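Local atomic coordinates of eukaryotic initiation factor 4F subunit p150 (Saccharomyces cerevisiae, PDB entry 2VSO), a protein that forms part of the eIF4F complex, which interacts with the mRNA cap and serves as an initial assembly point for the translation apparatus. Residues 36-45 / 74-85; 135-143 / 169-177. All blocks are in the same frame, centred on the assembly; numbering follows the deposited sequence.

The two contacts belong to the middle, MIF4G domain of the protein, an all-helical array of the HEAT-repeat type, and each joins parts of the chain that are close in sequence. They come in series: contact 1 packs helix 33-45 on helix 73-88 before contact 2 brings the end of helix 122-139 and the loop after it onto helix 163-185. Their centres lie about 19 Å apart, yet they meet directly, Phe83 of contact 1 packing on Leu176 of contact 2 and Glu80 and Leu84 lying beside Glu136. The pair illustrates how such a domain is built by successive local helix packing. Contact 1 also adjoins the chain of another protein, whereas contact 2 is internal to this chain.

Contact 1. Residues 36-45 / 74-85; sequences VERKMKSLLN and TLKAVIEQIFLK
The ammonium nitrogen of Lys85 is held between the two helices where residues 36-45 meet residues 74-85. Lys85 NZ donates to Asn45 OD1 at 2.6 Å, from a position tilted 34° out of the amide carbonyl plane, and to a water at 2.9 Å from NZ. That same water donates to Lys41 O, so the lysine is tied to helix 36-45 directly at Asn45 and, one turn earlier, through water at Lys41. The lysine chain, bent at chi2 and chi4, passes alongside Leu44 in the opposite direction, with its CG 3.4 Å from Leu44 CD1. One turn before Lys85, Gln81 fits as a knob into a hole formed by Val36, Glu37, Met40 and Lys41. Its CG lies beside the backbone N (chi1 -84°) and the chain is extended beyond, which carries the amide across the gap; NE2 makes a weak bond to Val36 O at 3.4 Å. Glu37 CG lies against this amide, and the carboxylate plane is turned steeply to it. Alongside the glutamine, Met40 bends at chi2 and chi3, bringing its CE to Val78 CG1 (3.9 Å) and Ile82 CG1 (4.2 Å). The axes of segments 36-45 and 74-85 run in broadly the same direction, crossing at -39° with a closest approach of 10.6 Å. Asn45 is also bonded through both amide atoms to the backbone of another protein's chain, presumably the eIF4A partner of this domain. The chemistry thus combines apolar packing of Met40 and Leu44 with a glutamine knob and a lysine-asparagine bond, the asparagine also joining the helix pair to a protein interface.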
loop_
_atom_site.group_PDB
_atom_site.type_symbol
_atom_site.label_atom_id
_atom_site.label_comp_id
_atom_site.label_asym_id
_atom_site.label_seq_id
_atom_site.Cartn_x
_atom_site.Cartn_y
_atom_site.Cartn_z
ATOM N N VAL C 36 6.595 -28.738 -12.955
ATOM C CA VAL C 36 6.307 -28.530 -11.534
ATOM C C VAL C 36 6.646 -27.111 -11.052
ATOM O O VAL C 36 6.140 -26.669 -10.027
ATOM C CB VAL C 36 7.024 -29.564 -10.633
ATOM C CG1 VAL C 36 7.308 -28.981 -9.239
ATOM C CG2 VAL C 36 6.190 -30.824 -10.520
ATOM N N GLU C 37 7.508 -26.405 -11.778
ATOM C CA GLU C 37 7.790 -25.016 -11.447
ATOM C C GLU C 37 6.745 -24.104 -12.087
ATOM O O GLU C 37 6.449 -23.020 -11.576
ATOM C CB GLU C 37 9.200 -24.611 -11.889
ATOM C CG GLU C 37 10.267 -24.920 -10.862
ATOM C CD GLU C 37 11.669 -24.642 -11.371
ATOM O OE1 GLU C 37 11.814 -23.742 -12.230
ATOM O OE2 GLU C 37 12.621 -25.320 -10.908
ATOM N N ARG C 38 6.180 -24.557 -13.200
ATOM C CA ARG C 38 5.212 -23.748 -13.916
ATOM C C ARG C 38 3.866 -23.835 -13.220
ATOM O O ARG C 38 3.256 -22.811 -12.927
ATOM C CB ARG C 38 5.132 -24.138 -15.400
ATOM C CG ARG C 38 6.455 -23.926 -16.165
ATOM C CD ARG C 38 6.381 -24.367 -17.629
ATOM N NE ARG C 38 5.650 -23.416 -18.459
ATOM C CZ ARG C 38 6.195 -22.353 -19.046
ATOM N NH1 ARG C 38 7.490 -22.098 -18.899
ATOM N NH2 ARG C 38 5.440 -21.541 -19.779
ATOM N N LYS C 39 3.409 -25.042 -12.920
ATOM C CA LYS C 39 2.146 -25.179 -12.210
ATOM C C LYS C 39 2.215 -24.517 -10.862
ATOM O O LYS C 39 1.211 -23.991 -10.379
ATOM C CB LYS C 39 1.731 -26.633 -12.056
ATOM C CG LYS C 39 1.030 -27.158 -13.298
ATOM C CD LYS C 39 1.167 -28.662 -13.456
ATOM C CE LYS C 39 0.646 -29.093 -14.813
ATOM N NZ LYS C 39 0.658 -30.572 -14.966
ATOM N N MET C 40 3.400 -24.521 -10.257
ATOM C CA MET C 40 3.572 -23.911 -8.943
ATOM C C MET C 40 3.605 -22.386 -9.001
ATOM O O MET C 40 3.054 -21.731 -8.121
ATOM C CB MET C 40 4.814 -24.441 -8.239
ATOM C CG MET C 40 4.616 -25.776 -7.557
ATOM S SD MET C 40 3.378 -25.726 -6.259
ATOM C CE MET C 40 4.208 -24.723 -5.022
ATOM N N LYS C 41 4.254 -21.822 -10.017
ATOM C CA LYS C 41 4.185 -20.378 -10.230
ATOM C C LYS C 41 2.731 -19.974 -10.352
ATOM O O LYS C 41 2.269 -19.028 -9.715
ATOM C CB LYS C 41 4.919 -19.950 -11.503
ATOM C CG LYS C 41 6.365 -19.558 -11.285
ATOM C CD LYS C 41 6.984 -19.039 -12.578
ATOM C CE LYS C 41 8.499 -18.923 -12.466
ATOM N NZ LYS C 41 9.094 -20.150 -11.849
ATOM N N SER C 42 2.013 -20.704 -11.190
ATOM C CA SER C 42 0.617 -20.406 -11.452
ATOM C C SER C 42 -0.202 -20.543 -10.179
ATOM O O SER C 42 -1.045 -19.703 -9.885
ATOM C CB SER C 42 0.071 -21.323 -12.551
ATOM O OG SER C 42 -1.155 -20.825 -13.078
ATOM N N LEU C 43 0.051 -21.588 -9.409
ATOM C CA LEU C 43 -0.716 -21.781 -8.196
ATOM C C LEU C 43 -0.345 -20.794 -7.084
ATOM O O LEU C 43 -1.194 -20.414 -6.287
ATOM C CB LEU C 43 -0.601 -23.217 -7.715
ATOM C CG LEU C 43 -1.370 -24.178 -8.617
ATOM C CD1 LEU C 43 -0.978 -25.626 -8.350
ATOM C CD2 LEU C 43 -2.856 -23.973 -8.420
ATOM N N LEU C 44 0.907 -20.364 -7.036
ATOM C CA LEU C 44 1.321 -19.424 -6.004
ATOM C C LEU C 44 0.877 -17.983 -6.330
ATOM O O LEU C 44 0.628 -17.186 -5.426
ATOM C CB LEU C 44 2.823 -19.511 -5.775
ATOM C CG LEU C 44 3.237 -20.745 -4.966
ATOM C CD1 LEU C 44 4.720 -20.721 -4.661
ATOM C CD2 LEU C 44 2.439 -20.858 -3.673
ATOM N N ASN C 45 0.771 -17.671 -7.620
ATOM C CA ASN C 45 0.300 -16.367 -8.083
ATOM C C ASN C 45 -1.194 -16.199 -7.848
ATOM O O ASN C 45 -1.690 -15.082 -7.769
ATOM C CB ASN C 45 0.571 -16.181 -9.583
ATOM C CG ASN C 45 2.025 -15.885 -9.888
ATOM O OD1 ASN C 45 2.757 -15.313 -9.063
ATOM N ND2 ASN C 45 2.456 -16.281 -11.086
ATOM N N THR C 74 10.003 -33.930 -5.511
ATOM C CA THR C 74 8.978 -33.014 -6.004
ATOM C C THR C 74 8.385 -32.198 -4.859
ATOM O O THR C 74 8.112 -31.012 -4.999
ATOM C CB THR C 74 7.842 -33.780 -6.700
ATOM O OG1 THR C 74 8.270 -34.210 -8.001
ATOM C CG2 THR C 74 6.595 -32.907 -6.830
ATOM N N LEU C 75 8.194 -32.860 -3.727
ATOM C CA LEU C 75 7.763 -32.206 -2.506
ATOM C C LEU C 75 8.846 -31.274 -1.963
ATOM O O LEU C 75 8.547 -30.185 -1.496
ATOM C CB LEU C 75 7.387 -33.255 -1.465
ATOM C CG LEU C 75 7.235 -32.805 -0.018
ATOM C CD1 LEU C 75 6.109 -31.795 0.120
ATOM C CD2 LEU C 75 6.980 -34.031 0.837
ATOM N N LYS C 76 10.106 -31.698 -2.006
ATOM C CA LYS C 76 11.197 -30.799 -1.632
ATOM C C LYS C 76 11.100 -29.568 -2.512
ATOM O O LYS C 76 11.391 -28.450 -2.078
ATOM C CB LYS C 76 12.562 -31.431 -1.894
ATOM C CG LYS C 76 13.025 -32.528 -0.937
ATOM C CD LYS C 76 14.319 -33.186 -1.482
ATOM C CE LYS C 76 14.862 -34.301 -0.583
ATOM N NZ LYS C 76 15.704 -35.283 -1.350
ATOM N N ALA C 77 10.697 -29.794 -3.762
ATOM C CA ALA C 77 10.747 -28.760 -4.774
ATOM C C ALA C 77 9.618 -27.739 -4.544
ATOM O O ALA C 77 9.795 -26.531 -4.717
ATOM C CB ALA C 77 10.666 -29.386 -6.156
ATOM N N VAL C 78 8.471 -28.257 -4.126
ATOM C CA VAL C 78 7.310 -27.472 -3.756
ATOM C C VAL C 78 7.557 -26.615 -2.516
ATOM O O VAL C 78 7.244 -25.430 -2.522
ATOM C CB VAL C 78 6.107 -28.382 -3.506
ATOM C CG1 VAL C 78 5.074 -27.684 -2.627
ATOM C CG2 VAL C 78 5.511 -28.830 -4.827
ATOM N N ILE C 79 8.116 -27.202 -1.459
ATOM C CA ILE C 79 8.488 -26.414 -0.278
ATOM C C ILE C 79 9.424 -25.276 -0.674
ATOM O O ILE C 79 9.278 -24.149 -0.222
ATOM C CB ILE C 79 9.221 -27.246 0.811
ATOM C CG1 ILE C 79 8.340 -28.365 1.377
ATOM C CG2 ILE C 79 9.699 -26.346 1.919
ATOM C CD1 ILE C 79 6.875 -28.101 1.267
ATOM N N GLU C 80 10.401 -25.578 -1.514
ATOM C CA GLU C 80 11.442 -24.615 -1.828
ATOM C C GLU C 80 10.858 -23.427 -2.579
ATOM O O GLU C 80 11.336 -22.294 -2.462
ATOM C CB GLU C 80 12.515 -25.270 -2.674
ATOM C CG GLU C 80 13.618 -24.326 -3.101
ATOM C CD GLU C 80 14.424 -24.856 -4.273
ATOM O OE1 GLU C 80 15.484 -24.271 -4.571
ATOM O OE2 GLU C 80 13.992 -25.853 -4.897
ATOM N N GLN C 81 9.815 -23.702 -3.349
ATOM C CA GLN C 81 9.167 -22.677 -4.142
ATOM C C GLN C 81 8.233 -21.814 -3.303
ATOM O O GLN C 81 8.029 -20.640 -3.609
ATOM C CB GLN C 81 8.382 -23.310 -5.283
ATOM C CG GLN C 81 9.200 -23.625 -6.498
ATOM C CD GLN C 81 8.336 -24.149 -7.627
ATOM O OE1 GLN C 81 7.506 -23.424 -8.177
ATOM N NE2 GLN C 81 8.528 -25.415 -7.981
ATOM N N ILE C 82 7.653 -22.405 -2.262
ATOM C CA ILE C 82 6.779 -21.664 -1.367
ATOM C C ILE C 82 7.612 -20.672 -0.583
ATOM O O ILE C 82 7.172 -19.553 -0.328
ATOM C CB ILE C 82 6.016 -22.572 -0.388
ATOM C CG1 ILE C 82 5.045 -23.473 -1.147
ATOM C CG2 ILE C 82 5.248 -21.725 0.612
ATOM C CD1 ILE C 82 4.289 -24.433 -0.266
ATOM N N PHE C 83 8.820 -21.081 -0.214
ATOM C CA PHE C 83 9.749 -20.181 0.468
ATOM C C PHE C 83 10.202 -19.041 -0.428
ATOM O O PHE C 83 10.245 -17.887 -0.003
ATOM C CB PHE C 83 10.968 -20.924 1.002
ATOM C CG PHE C 83 10.794 -21.456 2.388
ATOM C CD1 PHE C 83 11.561 -20.967 3.434
ATOM C CD2 PHE C 83 9.864 -22.449 2.656
ATOM C CE1 PHE C 83 11.414 -21.472 4.719
ATOM C CE2 PHE C 83 9.704 -22.942 3.944
ATOM C CZ PHE C 83 10.477 -22.449 4.975
ATOM N N LEU C 84 10.548 -19.358 -1.668
ATOM C CA LEU C 84 10.952 -18.319 -2.606
ATOM C C LEU C 84 9.815 -17.300 -2.792
ATOM O O LEU C 84 10.057 -16.095 -2.808
ATOM C CB LEU C 84 11.392 -18.937 -3.938
ATOM C CG LEU C 84 12.625 -19.852 -3.858
ATOM C CD1 LEU C 84 12.897 -20.529 -5.182
ATOM C CD2 LEU C 84 13.852 -19.096 -3.409
ATOM N N LYS C 85 8.582 -17.786 -2.911
ATOM C CA LYS C 85 7.408 -16.924 -3.003
ATOM C C LYS C 85 7.227 -16.111 -1.731
ATOM O O LYS C 85 7.054 -14.901 -1.786
ATOM C CB LYS C 85 6.136 -17.739 -3.248
ATOM C CG LYS C 85 5.416 -17.425 -4.568
ATOM C CD LYS C 85 4.781 -16.048 -4.527
ATOM C CE LYS C 85 4.649 -15.428 -5.901
ATOM N NZ LYS C 85 3.344 -15.712 -6.548
HETATM O O HOH W 1 4.525 -17.413 -8.619
#

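Contact 2. Residues 135-143 / 169-177; sequences AEFDKGWTD and AKRRGLGLV
Trp141 lays its indole over helix 163-185 where that helix carries Gly173, whose lack of a side chain allows the ring to come down on the backbone. Gly173 CA lies 3.8 Å from the centroid of the Trp141 six-membered ring and 17° off its normal, a CH-pi contact over the face. The tryptophan CG stands between its own backbone N and carbonyl carbon (chi1 73°), which turns the indole onto the helix. From there CZ2 of Trp141 meets Leu174 CD2 at 3.9 Å, and CH2 of Trp141 reaches Val177 CG1 at 3.7 Å, approached obliquely. Gly140, with positive phi, is the first residue to leave the helical conformation and leads into the loop that delivers the ring.

Lys170 crosses the indole at about a right angle, its CG 4.1 Å from Trp141 CD1. The lysine is drawn out to full length, with CG trans to the backbone N (chi1 178°), an extension that carries it past the Thr142 carbonyl oxygen to Asp143. Lys170 NZ donates to Asp143 O at 3.2 Å, in the carbonyl plane and on a lone pair; Lys170 NZ also forms a salt bridge with Asp143 OD1 at 3.2 Å, whose hydrogen bond is weak. Ser210 OG binds both of these charged groups. On the other flank, Leu176 CD2 touches the edge of the Phe137 ring at CD1, 3.9 Å away.

Around this contact, Arg200 of helix 191-206 makes a cation-pi contact with Trp141, helix 211-228 packs on Leu174 and Val177, and helix 73-88 touches Leu176 and Glu136.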
loop_
_atom_site.group_PDB
_atom_site.type_symbol
_atom_site.label_atom_id
_atom_site.label_comp_id
_atom_site.label_asym_id
_atom_site.label_seq_id
_atom_site.Cartn_x
_atom_site.Cartn_y
_atom_site.Cartn_z
ATOM N N ALA C 135 18.798 -23.748 4.767
ATOM C CA ALA C 135 19.389 -23.515 3.459
ATOM C C ALA C 135 19.286 -22.043 3.078
ATOM O O ALA C 135 20.291 -21.392 2.789
ATOM C CB ALA C 135 18.733 -24.398 2.402
ATOM N N GLU C 136 18.067 -21.514 3.088
ATOM C CA GLU C 136 17.852 -20.132 2.687
ATOM C C GLU C 136 18.532 -19.165 3.658
ATOM O O GLU C 136 19.025 -18.115 3.256
ATOM C CB GLU C 136 16.353 -19.831 2.550
ATOM C CG GLU C 136 15.581 -20.838 1.681
ATOM C CD GLU C 136 16.041 -20.868 0.225
ATOM O OE1 GLU C 136 17.042 -20.210 -0.106
ATOM O OE2 GLU C 136 15.395 -21.550 -0.598
ATOM N N PHE C 137 18.581 -19.535 4.931
ATOM C CA PHE C 137 19.188 -18.683 5.943
ATOM C C PHE C 137 20.687 -18.586 5.719
ATOM O O PHE C 137 21.254 -17.497 5.710
ATOM C CB PHE C 137 18.897 -19.219 7.353
ATOM C CG PHE C 137 19.104 -18.206 8.453
ATOM C CD1 PHE C 137 18.167 -17.191 8.676
ATOM C CD2 PHE C 137 20.227 -18.265 9.269
ATOM C CE1 PHE C 137 18.346 -16.252 9.695
ATOM C CE2 PHE C 137 20.417 -17.335 10.285
ATOM C CZ PHE C 137 19.472 -16.326 10.500
ATOM N N ASP C 138 21.323 -19.738 5.527
ATOM C CA ASP C 138 22.780 -19.806 5.402
ATOM C C ASP C 138 23.342 -18.917 4.288
ATOM O O ASP C 138 24.411 -18.328 4.447
ATOM C CB ASP C 138 23.241 -21.255 5.225
ATOM C CG ASP C 138 22.994 -22.109 6.468
ATOM O OD1 ASP C 138 22.296 -21.650 7.400
ATOM O OD2 ASP C 138 23.499 -23.253 6.503
ATOM N N LYS C 139 22.620 -18.816 3.172
ATOM C CA LYS C 139 22.986 -17.884 2.101
ATOM C C LYS C 139 23.343 -16.497 2.639
ATOM O O LYS C 139 24.302 -15.872 2.182
ATOM C CB LYS C 139 21.859 -17.753 1.074
ATOM C CG LYS C 139 21.371 -19.071 0.495
ATOM C CD LYS C 139 20.478 -18.806 -0.697
ATOM C CE LYS C 139 19.708 -20.035 -1.116
ATOM N NZ LYS C 139 18.683 -19.705 -2.156
ATOM N N GLY C 140 22.555 -16.012 3.596
ATOM C CA GLY C 140 22.863 -14.771 4.288
ATOM C C GLY C 140 22.574 -13.502 3.508
ATOM O O GLY C 140 21.949 -13.534 2.448
ATOM N N TRP C 141 23.029 -12.376 4.047
ATOM C CA TRP C 141 22.787 -11.067 3.446
ATOM C C TRP C 141 23.461 -9.982 4.288
ATOM O O TRP C 141 23.887 -10.254 5.412
ATOM C CB TRP C 141 21.276 -10.808 3.291
ATOM C CG TRP C 141 20.538 -10.509 4.576
ATOM C CD1 TRP C 141 20.346 -9.279 5.142
ATOM C CD2 TRP C 141 19.875 -11.450 5.434
ATOM N NE1 TRP C 141 19.626 -9.400 6.305
ATOM C CE2 TRP C 141 19.326 -10.720 6.508
ATOM C CE3 TRP C 141 19.707 -12.841 5.407
ATOM C CZ2 TRP C 141 18.621 -11.332 7.545
ATOM C CZ3 TRP C 141 18.998 -13.442 6.434
ATOM C CH2 TRP C 141 18.457 -12.683 7.487
ATOM N N THR C 142 23.587 -8.769 3.745
ATOM C CA THR C 142 24.171 -7.659 4.506
ATOM C C THR C 142 23.132 -6.595 4.855
ATOM O O THR C 142 22.228 -6.315 4.066
ATOM C CB THR C 142 25.377 -6.991 3.775
ATOM O OG1 THR C 142 24.960 -6.491 2.499
ATOM C CG2 THR C 142 26.532 -7.981 3.590
ATOM N N ASP C 143 23.262 -6.008 6.041
ATOM C CA ASP C 143 22.346 -4.954 6.460
ATOM C C ASP C 143 22.655 -3.614 5.786
ATOM O O ASP C 143 21.753 -2.946 5.276
ATOM C CB ASP C 143 22.359 -4.788 7.982
ATOM C CG ASP C 143 21.414 -3.697 8.450
ATOM O OD1 ASP C 143 20.397 -3.467 7.762
ATOM O OD2 ASP C 143 21.688 -3.069 9.496
ATOM N N ALA C 169 18.781 -8.974 -2.037
ATOM C CA ALA C 169 19.358 -9.870 -1.057
ATOM C C ALA C 169 18.892 -9.581 0.368
ATOM O O ALA C 169 18.627 -10.502 1.146
ATOM C CB ALA C 169 20.853 -9.797 -1.129
ATOM N N LYS C 170 18.813 -8.306 0.719
ATOM C CA LYS C 170 18.405 -7.930 2.064
ATOM C C LYS C 170 16.901 -8.075 2.139
ATOM O O LYS C 170 16.360 -8.697 3.048
ATOM C CB LYS C 170 18.830 -6.494 2.374
ATOM C CG LYS C 170 18.419 -5.991 3.741
ATOM C CD LYS C 170 18.985 -4.606 3.996
ATOM C CE LYS C 170 18.436 -4.007 5.267
ATOM N NZ LYS C 170 18.590 -2.530 5.260
ATOM N N ARG C 171 16.222 -7.517 1.154
ATOM C CA ARG C 171 14.778 -7.589 1.121
ATOM C C ARG C 171 14.343 -9.050 1.322
ATOM O O ARG C 171 13.515 -9.355 2.185
ATOM C CB ARG C 171 14.261 -6.984 -0.188
ATOM C CG ARG C 171 12.820 -7.278 -0.495
ATOM C CD ARG C 171 12.456 -6.829 -1.900
ATOM N NE ARG C 171 12.929 -7.765 -2.917
ATOM C CZ ARG C 171 12.198 -8.756 -3.424
ATOM N NH1 ARG C 171 10.950 -8.948 -3.011
ATOM N NH2 ARG C 171 12.717 -9.557 -4.346
ATOM N N ARG C 172 14.942 -9.955 0.554
ATOM C CA ARG C 172 14.568 -11.369 0.591
ATOM C C ARG C 172 14.965 -12.050 1.895
ATOM O O ARG C 172 14.225 -12.871 2.419
ATOM C CB ARG C 172 15.155 -12.119 -0.605
ATOM C CG ARG C 172 14.499 -11.749 -1.922
ATOM C CD ARG C 172 15.168 -12.434 -3.094
ATOM N NE ARG C 172 14.602 -11.997 -4.367
ATOM C CZ ARG C 172 15.066 -12.374 -5.554
ATOM N NH1 ARG C 172 16.108 -13.194 -5.625
ATOM N NH2 ARG C 172 14.496 -11.933 -6.666
ATOM N N GLY C 173 16.133 -11.711 2.420
ATOM C CA GLY C 173 16.519 -12.204 3.729
ATOM C C GLY C 173 15.512 -11.798 4.794
ATOM O O GLY C 173 15.021 -12.644 5.540
ATOM N N LEU C 174 15.206 -10.502 4.860
ATOM C CA LEU C 174 14.240 -9.976 5.824
ATOM C C LEU C 174 12.836 -10.530 5.593
ATOM O O LEU C 174 12.087 -10.725 6.531
ATOM C CB LEU C 174 14.240 -8.440 5.810
ATOM C CG LEU C 174 15.539 -7.934 6.433
ATOM C CD1 LEU C 174 15.526 -6.438 6.682
ATOM C CD2 LEU C 174 15.780 -8.710 7.730
ATOM N N GLY C 175 12.479 -10.765 4.338
ATOM C CA GLY C 175 11.223 -11.412 4.036
ATOM C C GLY C 175 11.194 -12.812 4.639
ATOM O O GLY C 175 10.146 -13.297 5.064
ATOM N N LEU C 176 12.354 -13.460 4.680
ATOM C CA LEU C 176 12.450 -14.791 5.263
ATOM C C LEU C 176 12.314 -14.799 6.783
ATOM O O LEU C 176 11.556 -15.603 7.320
ATOM C CB LEU C 176 13.740 -15.483 4.843
ATOM C CG LEU C 176 14.124 -16.662 5.728
ATOM C CD1 LEU C 176 13.414 -17.948 5.281
ATOM C CD2 LEU C 176 15.630 -16.814 5.711
ATOM N N VAL C 177 13.037 -13.917 7.474
ATOM C CA VAL C 177 12.927 -13.837 8.933
ATOM C C VAL C 177 11.468 -13.655 9.278
ATOM O O VAL C 177 10.963 -14.192 10.267
ATOM C CB VAL C 177 13.711 -12.662 9.544
ATOM C CG1 VAL C 177 15.212 -12.839 9.332
ATOM C CG2 VAL C 177 13.256 -11.400 8.937
#